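Local coordinates for protein light Chain (Clostridium botulinum, PDB 6BVD) that probably cleaves a neuronal SNARE protein as the zinc-dependent metalloendopeptidase domain of a mosaic botulinum neurotoxin, at residues P15-D18 with N19-Y23; N276-Q280 with S281-Q285; G408-I411 with N412-K415. All coordinates share one frame; numbering follows the deposited sequence.

Contact 1: P15-D18 with N19-Y23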
ATOM      1  N   PRO A  15       6.454   0.339 -22.674  1.00 31.52           N
ATOM      2  CA  PRO A  15       7.434  -0.154 -23.658  1.00 33.63           C
ATOM      3  C   PRO A  15       8.563  -0.949 -23.012  1.00 30.67           C
ATOM      4  O   PRO A  15       8.816  -0.779 -21.821  1.00 28.62           O
ATOM      5  CB  PRO A  15       7.973   1.136 -24.309  1.00 36.60           C
ATOM      6  CG  PRO A  15       7.751   2.185 -23.335  1.00 30.70           C
ATOM      7  CD  PRO A  15       6.491   1.801 -22.518  1.00 20.48           C
ATOM      8  N   VAL A  16       9.214  -1.820 -23.779  1.00 24.09           N
ATOM      9  CA  VAL A  16      10.416  -2.531 -23.324  1.00 26.58           C
ATOM     10  C   VAL A  16      11.473  -1.534 -22.848  1.00 28.16           C
ATOM     11  O   VAL A  16      11.598  -0.447 -23.426  1.00 32.02           O
ATOM     12  CB  VAL A  16      10.965  -3.433 -24.459  1.00 31.59           C
ATOM     13  CG1 VAL A  16      12.410  -3.950 -24.159  1.00 32.15           C
ATOM     14  CG2 VAL A  16       9.998  -4.572 -24.681  1.00 31.28           C
ATOM     15  N   ASN A  17      12.204  -1.856 -21.782  1.00 23.72           N
ATOM     16  CA  ASN A  17      13.126  -0.854 -21.217  1.00 25.08           C
ATOM     17  C   ASN A  17      14.454  -1.462 -20.781  1.00 24.37           C
ATOM     18  O   ASN A  17      15.225  -0.818 -20.079  1.00 26.16           O
ATOM     19  CB  ASN A  17      12.451  -0.112 -20.028  1.00 26.04           C
ATOM     20  CG  ASN A  17      12.029  -1.070 -18.891  1.00 25.31           C
ATOM     21  OD1 ASN A  17      12.711  -2.038 -18.630  1.00 24.69           O
ATOM     22  ND2 ASN A  17      10.933  -0.738 -18.168  1.00 19.36           N
ATOM     23  N   ASP A  18      14.711  -2.703 -21.202  1.00 27.94           N
ATOM     24  CA  ASP A  18      15.957  -3.423 -20.906  1.00 26.76           C
ATOM     25  C   ASP A  18      16.275  -3.547 -19.419  1.00 30.16           C
ATOM     26  O   ASP A  18      17.430  -3.696 -19.045  1.00 23.24           O
ATOM     27  CB  ASP A  18      17.156  -2.744 -21.592  1.00 29.94           C
ATOM     28  CG  ASP A  18      17.048  -2.745 -23.101  1.00 32.30           C
ATOM     29  OD1 ASP A  18      16.154  -3.424 -23.636  1.00 38.49           O
ATOM     30  OD2 ASP A  18      17.873  -2.062 -23.758  1.00 33.00           O
ATOM     31  N   ASN A  19      15.264  -3.434 -18.559  1.00 23.83           N
ATOM     32  CA  ASN A  19      15.493  -3.488 -17.124  1.00 28.16           C
ATOM     33  C   ASN A  19      14.342  -4.255 -16.458  1.00 34.02           C
ATOM     34  O   ASN A  19      14.527  -5.402 -16.060  1.00 28.98           O
ATOM     35  CB  ASN A  19      15.648  -2.079 -16.523  1.00 24.31           C
ATOM     36  CG  ASN A  19      15.771  -2.105 -15.012  1.00 42.92           C
ATOM     37  OD1 ASN A  19      16.282  -3.065 -14.435  1.00 44.91           O
ATOM     38  ND2 ASN A  19      15.295  -1.047 -14.357  1.00 48.82           N
ATOM     39  N   THR A  20      13.160  -3.641 -16.382  1.00 29.98           N
ATOM     40  CA  THR A  20      12.015  -4.352 -15.786  1.00 28.15           C
ATOM     41  C   THR A  20      11.064  -4.953 -16.803  1.00 30.89           C
ATOM     42  O   THR A  20      10.173  -5.743 -16.437  1.00 23.35           O
ATOM     43  CB  THR A  20      11.209  -3.430 -14.828  1.00 24.80           C
ATOM     44  OG1 THR A  20      10.842  -2.204 -15.480  1.00 26.61           O
ATOM     45  CG2 THR A  20      12.054  -3.093 -13.632  1.00 27.18           C
ATOM     46  N   ILE A  21      11.232  -4.576 -18.081  1.00 23.03           N
ATOM     47  CA  ILE A  21      10.375  -5.101 -19.129  1.00 23.44           C
ATOM     48  C   ILE A  21      11.175  -5.435 -20.370  1.00 28.81           C
ATOM     49  O   ILE A  21      11.669  -4.508 -21.042  1.00 23.09           O
ATOM     50  CB  ILE A  21       9.300  -4.118 -19.541  1.00 28.68           C
ATOM     51  CG1 ILE A  21       8.445  -3.691 -18.336  1.00 27.48           C
ATOM     52  CG2 ILE A  21       8.402  -4.735 -20.576  1.00 25.52           C
ATOM     53  CD1 ILE A  21       7.405  -2.715 -18.736  1.00 24.12           C
ATOM     54  N   ILE A  22      11.267  -6.733 -20.656  1.00 21.84           N
ATOM     55  CA  ILE A  22      12.001  -7.260 -21.826  1.00 29.77           C
ATOM     56  C   ILE A  22      11.224  -8.421 -22.420  1.00 29.81           C
ATOM     57  O   ILE A  22      10.263  -8.894 -21.830  1.00 26.25           O
ATOM     58  CB  ILE A  22      13.418  -7.760 -21.485  1.00 30.31           C
ATOM     59  CG1 ILE A  22      13.319  -8.921 -20.501  1.00 29.94           C
ATOM     60  CG2 ILE A  22      14.296  -6.677 -20.907  1.00 36.50           C
ATOM     61  CD1 ILE A  22      14.638  -9.328 -19.968  1.00 41.75           C
ATOM     62  N   TYR A  23      11.596  -8.848 -23.628  1.00 24.03           N
ATOM     63  CA  TYR A  23      11.045 -10.096 -24.166  1.00 23.26           C
ATOM     64  C   TYR A  23      11.885 -11.284 -23.756  1.00 28.91           C
ATOM     65  O   TYR A  23      13.120 -11.242 -23.851  1.00 34.83           O
ATOM     66  CB  TYR A  23      10.921 -10.025 -25.693  1.00 19.22           C
ATOM     67  CG  TYR A  23       9.616  -9.371 -26.106  1.00 25.41           C
ATOM     68  CD1 TYR A  23       8.522 -10.133 -26.518  1.00 29.21           C
ATOM     69  CD2 TYR A  23       9.468  -7.993 -26.052  1.00 35.78           C
ATOM     70  CE1 TYR A  23       7.323  -9.532 -26.874  1.00 33.84           C
ATOM     71  CE2 TYR A  23       8.283  -7.385 -26.405  1.00 35.54           C
ATOM     72  CZ  TYR A  23       7.220  -8.152 -26.822  1.00 35.70           C
ATOM     73  OH  TYR A  23       6.056  -7.523 -27.168  1.00 37.80           O
TER
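With chi1 at 59°, Asn17 carries its CG between its own backbone N and carbonyl carbon, which folds the amide back over the backbone of Asn19, Thr20 and Ile21 in an Asx turn leading into strand 21-24. Asn17 OD1 collects amide hydrogens from the turn. Asn19 N donates in the carbonyl plane to Asn17 OD1 at 2.9 Å, Ile21 N reaches the same oxygen at 3.0 Å from above that plane, and Thr20 N adds a weak third bond. Asparagine suits the place because its other branch donates: Asn17 ND2 bonds to Thr20 OG1 at 3.1 Å, which fixes which way round the amide lies. The backbone closes the loop where Asn17 N gives a straight bond of 2.8 Å to Ile21 O. Asp18, with positive phi, turns the chain, and its OD1 is held by Ala144 N. CA of Asp18 packs on Ile22 CG2. The two methyls of Val16 go to different partners: CG1 stands anti to the backbone N (chi1 167°) and lies against Ile21 O, while Val16 CG2 meets the edge of the Tyr23 ring, 3.7 Å from Tyr23 CE2.

Contact 2: N276-Q280 with S281-Q285; sequences NIVPQ and SIQSQ
The chain is extended at Val278 and Pro279 and turns helical at Gln280, with Pro279 as N-cap, and the first helical bonds follow: Gln283 N to Pro279 O at 2.9 Å and Ser284 N to Gln280 O at 3.0 Å. Proline suits the helix entry because its ring holds phi near the -56° found here and it brings no amide hydrogen to satisfy, while its carbonyl still accepts. Gln283 carries the side-chain part. Its CG stands opposite the carbonyl carbon (chi1 -63°) and the chain then runs extended, bringing the amide back over the incoming loop. Gln283 NE2 donates to Val278 O at 2.9 Å in a nearly straight bond; the acceptor lies close to the glutamine amide plane, although the donor is tilted 32° from the carbonyl plane. Gln283 NE2 also gives a hydrogen to a water at 3.0 Å, and that water donates to Asn276 OD1, so the one amide holds Val278 directly and Asn276 through the water. Val278 CG1 touches both Gln283 CG and Ile282 CG2, 3.7 Å from the latter, the valine and isoleucine crossing at about a right angle. Val278 and Ile282 both rest on Ser264 of helix 264-270 and on Ile247 of strand 246-247, and Val278 also meets Phe267, joining the start of helix 280-301 to both elements.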
ATOM      1  N   ASN A 276       3.612 -33.700  11.651  1.00 28.58           N
ATOM      2  CA  ASN A 276       3.567 -34.967  12.358  1.00 30.43           C
ATOM      3  C   ASN A 276       2.880 -36.069  11.545  1.00 29.97           C
ATOM      4  O   ASN A 276       2.941 -37.240  11.904  1.00 30.11           O
ATOM      5  CB  ASN A 276       2.873 -34.775  13.693  1.00 37.32           C
ATOM      6  CG  ASN A 276       3.587 -33.742  14.562  1.00 50.63           C
ATOM      7  OD1 ASN A 276       4.823 -33.605  14.503  1.00 50.57           O
ATOM      8  ND2 ASN A 276       2.813 -32.987  15.343  1.00 47.27           N
ATOM      9  N   ILE A 277       2.206 -35.694  10.463  1.00 28.32           N
ATOM     10  CA  ILE A 277       1.684 -36.683   9.530  1.00 28.04           C
ATOM     11  C   ILE A 277       2.831 -37.400   8.783  1.00 28.32           C
ATOM     12  O   ILE A 277       2.758 -38.601   8.476  1.00 28.62           O
ATOM     13  CB  ILE A 277       0.707 -36.018   8.549  1.00 25.15           C
ATOM     14  CG1 ILE A 277      -0.500 -35.495   9.335  1.00 28.48           C
ATOM     15  CG2 ILE A 277       0.264 -36.989   7.474  1.00 25.72           C
ATOM     16  CD1 ILE A 277      -1.484 -34.667   8.529  1.00 27.60           C
ATOM     17  N   VAL A 278       3.909 -36.680   8.508  1.00 23.19           N
ATOM     18  CA  VAL A 278       5.039 -37.304   7.825  1.00 23.71           C
ATOM     19  C   VAL A 278       5.797 -38.166   8.805  1.00 28.79           C
ATOM     20  O   VAL A 278       6.271 -37.656   9.822  1.00 21.32           O
ATOM     21  CB  VAL A 278       6.013 -36.247   7.214  1.00 30.57           C
ATOM     22  CG1 VAL A 278       7.132 -36.928   6.378  1.00 23.35           C
ATOM     23  CG2 VAL A 278       5.237 -35.286   6.367  1.00 24.13           C
ATOM     24  N   PRO A 279       5.907 -39.484   8.507  1.00 29.41           N
ATOM     25  CA  PRO A 279       6.630 -40.433   9.361  1.00 26.70           C
ATOM     26  C   PRO A 279       8.061 -40.033   9.633  1.00 35.99           C
ATOM     27  O   PRO A 279       8.775 -39.543   8.725  1.00 29.38           O
ATOM     28  CB  PRO A 279       6.594 -41.734   8.550  1.00 27.68           C
ATOM     29  CG  PRO A 279       5.370 -41.615   7.694  1.00 32.35           C
ATOM     30  CD  PRO A 279       5.244 -40.150   7.372  1.00 26.48           C
ATOM     31  N   GLN A 280       8.504 -40.322  10.851  1.00 28.31           N
ATOM     32  CA  GLN A 280       9.873 -40.029  11.275  1.00 27.49           C
ATOM     33  C   GLN A 280      10.962 -40.575  10.336  1.00 36.27           C
ATOM     34  O   GLN A 280      11.998 -39.911  10.131  1.00 33.75           O
ATOM     35  CB  GLN A 280      10.114 -40.613  12.662  1.00 38.99           C
ATOM     36  CG  GLN A 280      11.189 -39.897  13.401  1.00 47.70           C
ATOM     37  CD  GLN A 280      10.838 -38.420  13.526  1.00 55.05           C
ATOM     38  OE1 GLN A 280      11.550 -37.550  13.011  1.00 53.44           O
ATOM     39  NE2 GLN A 280       9.707 -38.137  14.175  1.00 56.61           N
ATOM     40  N   SER A 281      10.755 -41.792   9.811  1.00 22.83           N
ATOM     41  CA  SER A 281      11.734 -42.412   8.923  1.00 21.72           C
ATOM     42  C   SER A 281      11.863 -41.663   7.601  1.00 20.82           C
ATOM     43  O   SER A 281      12.961 -41.594   7.027  1.00 27.15           O
ATOM     44  CB  SER A 281      11.392 -43.889   8.664  1.00 27.66           C
ATOM     45  OG  SER A 281      10.021 -44.046   8.376  1.00 33.94           O
ATOM     46  N   ILE A 282      10.747 -41.155   7.091  1.00 23.64           N
ATOM     47  CA  ILE A 282      10.774 -40.313   5.882  1.00 29.17           C
ATOM     48  C   ILE A 282      11.421 -38.961   6.197  1.00 28.60           C
ATOM     49  O   ILE A 282      12.223 -38.442   5.420  1.00 24.97           O
ATOM     50  CB  ILE A 282       9.373 -40.083   5.289  1.00 20.94           C
ATOM     51  CG1 ILE A 282       8.892 -41.353   4.602  1.00 20.51           C
ATOM     52  CG2 ILE A 282       9.353 -38.918   4.259  1.00 20.66           C
ATOM     53  CD1 ILE A 282       7.572 -41.173   3.932  1.00 19.51           C
ATOM     54  N   GLN A 283      11.115 -38.392   7.352  1.00 24.87           N
ATOM     55  CA  GLN A 283      11.764 -37.124   7.714  1.00 26.03           C
ATOM     56  C   GLN A 283      13.291 -37.260   7.808  1.00 26.55           C
ATOM     57  O   GLN A 283      14.035 -36.360   7.361  1.00 24.92           O
ATOM     58  CB  GLN A 283      11.198 -36.584   9.036  1.00 26.96           C
ATOM     59  CG  GLN A 283       9.719 -36.250   8.982  1.00 27.99           C
ATOM     60  CD  GLN A 283       9.274 -35.357  10.127  1.00 35.71           C
ATOM     61  OE1 GLN A 283       9.960 -34.397  10.465  1.00 33.51           O
ATOM     62  NE2 GLN A 283       8.128 -35.678  10.738  1.00 31.30           N
ATOM     63  N   SER A 284      13.767 -38.396   8.312  1.00 27.38           N
ATOM     64  CA  SER A 284      15.203 -38.654   8.356  1.00 26.46           C
ATOM     65  C   SER A 284      15.796 -38.965   6.973  1.00 32.53           C
ATOM     66  O   SER A 284      16.931 -38.551   6.671  1.00 26.24           O
ATOM     67  CB  SER A 284      15.517 -39.796   9.312  1.00 30.84           C
ATOM     68  OG  SER A 284      15.279 -39.381  10.657  1.00 45.62           O
ATOM     69  N   GLN A 285      15.048 -39.680   6.138  1.00 27.56           N
ATOM     70  CA  GLN A 285      15.498 -39.921   4.758  1.00 27.72           C
ATOM     71  C   GLN A 285      15.747 -38.601   3.994  1.00 28.19           C
ATOM     72  O   GLN A 285      16.799 -38.437   3.337  1.00 26.57           O
ATOM     73  CB  GLN A 285      14.477 -40.748   3.995  1.00 31.19           C
ATOM     74  CG  GLN A 285      14.686 -42.226   4.048  1.00 40.78           C
ATOM     75  CD  GLN A 285      13.632 -42.953   3.234  1.00 40.37           C
ATOM     76  OE1 GLN A 285      12.468 -42.539   3.200  1.00 32.24           O
ATOM     77  NE2 GLN A 285      14.037 -44.023   2.553  1.00 36.19           N
TER
HETATM   78  O   HOH W   1       7.230 -34.184  13.204  1.00 43.73           O

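Contact 3: G408-I411 with N412-K415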
ATOM      1  N   GLY A 408     -20.109 -16.804   4.516  1.00 32.82           N
ATOM      2  CA  GLY A 408     -21.428 -17.397   4.697  1.00 35.69           C
ATOM      3  C   GLY A 408     -21.385 -18.721   5.433  1.00 39.28           C
ATOM      4  O   GLY A 408     -20.321 -19.238   5.745  1.00 39.25           O
ATOM      5  N   SER A 409     -22.552 -19.301   5.683  1.00 42.93           N
ATOM      6  CA  SER A 409     -22.623 -20.526   6.456  1.00 45.87           C
ATOM      7  C   SER A 409     -22.154 -21.761   5.669  1.00 44.74           C
ATOM      8  O   SER A 409     -21.342 -22.536   6.170  1.00 48.81           O
ATOM      9  CB  SER A 409     -24.054 -20.721   6.973  1.00 47.94           C
ATOM     10  OG  SER A 409     -24.946 -20.857   5.884  1.00 55.28           O
ATOM     11  N   ASP A 410     -22.676 -21.960   4.463  1.00 42.94           N
ATOM     12  CA  ASP A 410     -22.222 -23.060   3.608  1.00 44.84           C
ATOM     13  C   ASP A 410     -22.556 -22.785   2.151  1.00 42.32           C
ATOM     14  O   ASP A 410     -23.181 -21.769   1.851  1.00 45.32           O
ATOM     15  CB  ASP A 410     -22.857 -24.385   4.066  1.00 53.02           C
ATOM     16  CG  ASP A 410     -24.389 -24.344   4.066  1.00 65.02           C
ATOM     17  OD1 ASP A 410     -24.981 -23.356   3.579  1.00 63.87           O
ATOM     18  OD2 ASP A 410     -25.012 -25.306   4.569  1.00 75.88           O
ATOM     19  N   ILE A 411     -22.180 -23.703   1.256  1.00 41.84           N
ATOM     20  CA  ILE A 411     -22.387 -23.505  -0.178  1.00 45.11           C
ATOM     21  C   ILE A 411     -23.877 -23.310  -0.458  1.00 52.87           C
ATOM     22  O   ILE A 411     -24.271 -22.409  -1.200  1.00 51.91           O
ATOM     23  CB  ILE A 411     -21.854 -24.680  -1.030  1.00 43.58           C
ATOM     24  CG1 ILE A 411     -20.323 -24.722  -1.007  1.00 40.40           C
ATOM     25  CG2 ILE A 411     -22.272 -24.505  -2.477  1.00 47.59           C
ATOM     26  CD1 ILE A 411     -19.669 -23.537  -1.717  1.00 33.01           C
ATOM     27  N   ASN A 412     -24.704 -24.159   0.146  1.00 61.11           N
ATOM     28  CA  ASN A 412     -26.154 -24.062  -0.025  1.00 64.37           C
ATOM     29  C   ASN A 412     -26.742 -22.678   0.235  1.00 55.05           C
ATOM     30  O   ASN A 412     -27.421 -22.134  -0.622  1.00 55.48           O
ATOM     31  CB  ASN A 412     -26.851 -25.057   0.901  1.00 73.41           C
ATOM     32  CG  ASN A 412     -26.664 -26.482   0.461  1.00 81.50           C
ATOM     33  OD1 ASN A 412     -26.508 -26.758  -0.734  1.00 82.97           O
ATOM     34  ND2 ASN A 412     -26.691 -27.409   1.420  1.00 83.81           N
ATOM     35  N   SER A 413     -26.461 -22.095   1.396  1.00 52.37           N
ATOM     36  CA  SER A 413     -26.994 -20.770   1.714  1.00 51.40           C
ATOM     37  C   SER A 413     -26.465 -19.703   0.763  1.00 55.50           C
ATOM     38  O   SER A 413     -27.211 -18.839   0.295  1.00 51.89           O
ATOM     39  CB  SER A 413     -26.665 -20.382   3.153  1.00 51.17           C
ATOM     40  OG  SER A 413     -25.293 -20.082   3.287  1.00 54.61           O
ATOM     41  N   ILE A 414     -25.164 -19.769   0.490  1.00 55.29           N
ATOM     42  CA  ILE A 414     -24.518 -18.841  -0.436  1.00 53.46           C
ATOM     43  C   ILE A 414     -25.162 -18.916  -1.822  1.00 57.71           C
ATOM     44  O   ILE A 414     -25.488 -17.891  -2.431  1.00 50.51           O
ATOM     45  CB  ILE A 414     -23.001 -19.132  -0.546  1.00 45.07           C
ATOM     46  CG1 ILE A 414     -22.322 -18.866   0.809  1.00 47.07           C
ATOM     47  CG2 ILE A 414     -22.370 -18.297  -1.659  1.00 36.27           C
ATOM     48  CD1 ILE A 414     -20.850 -19.271   0.884  1.00 45.96           C
ATOM     49  N   LYS A 415     -25.360 -20.141  -2.303  1.00 63.18           N
ATOM     50  CA  LYS A 415     -25.943 -20.357  -3.616  1.00 65.56           C
ATOM     51  C   LYS A 415     -27.348 -19.760  -3.683  1.00 68.09           C
ATOM     52  O   LYS A 415     -27.712 -19.126  -4.676  1.00 66.73           O
ATOM     53  CB  LYS A 415     -25.976 -21.851  -3.940  1.00 71.76           C
ATOM     54  CG  LYS A 415     -26.041 -22.178  -5.420  1.00 78.25           C
ATOM     55  CD  LYS A 415     -26.105 -23.687  -5.643  1.00 82.87           C
ATOM     56  CE  LYS A 415     -24.932 -24.401  -4.983  1.00 85.36           C
ATOM     57  NZ  LYS A 415     -25.055 -25.888  -5.075  1.00 87.77           N
TER
HETATM   58  O   HOH W   2     -24.676 -17.737   3.860  1.00 39.72           O
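An N-cap opens helix 411-419, with Asp410 as the capping residue shortly after strand 406-408. Asp410 OD1 accepts from Ser413 N at 2.9 Å in a bond of 169°, met nearly along its C-O axis. The side chain gets there because its chi1 of 58° turns the carboxylate back over the first turn; a short acidic residue suits this place, its negative charge probably interacting well with the helix dipole. The backbone takes over at once: Ile414 N bonds to Asp410 O at 3.1 Å, and Lys415 N to Ile411 O at 2.7 Å. Ile414 also lays its CG1 against Asp410 O, and packs with Ile411 onto Leu217 of strand 215-219. Gly408, with phi 145° and no CB, lets Ile414 CG1 come within 4.3 Å of Gly408 CA. The methylene chain of Lys415, bent at chi3, passes Ile411, its CE touching Ile411 CG2 at 3.7 Å. Small hydroxyls link Ser409 to the first turn of the helix: a water joins Ser409 N to Ser413 OG, and Ser409 OG shares a hydrogen bond of 2.7 Å with Ser413 OG.

Overall arrangement
The three contacts are local turns at the starts of regular elements, arranged in series along the chain and far apart in space. Contact 1 introduces a strand of the eight-stranded mixed sheet, whereas contacts 2 and 3 each begin a helix, contact 3 just past an edge strand of the five-stranded antiparallel sheet. Contacts 1 and 2 lie on opposite sides of the chain's centre, their centres about 46 Å apart, against about 38 Å for contacts 2 and 3; nearest atoms are about 37 and 23 Å apart. Contact 2 has a link to the catalytic region: the Val278 side chain is about 12 Å from the zinc ion bound by His228, His232 and Glu266, and it touches helix 264-270, which carries Glu266.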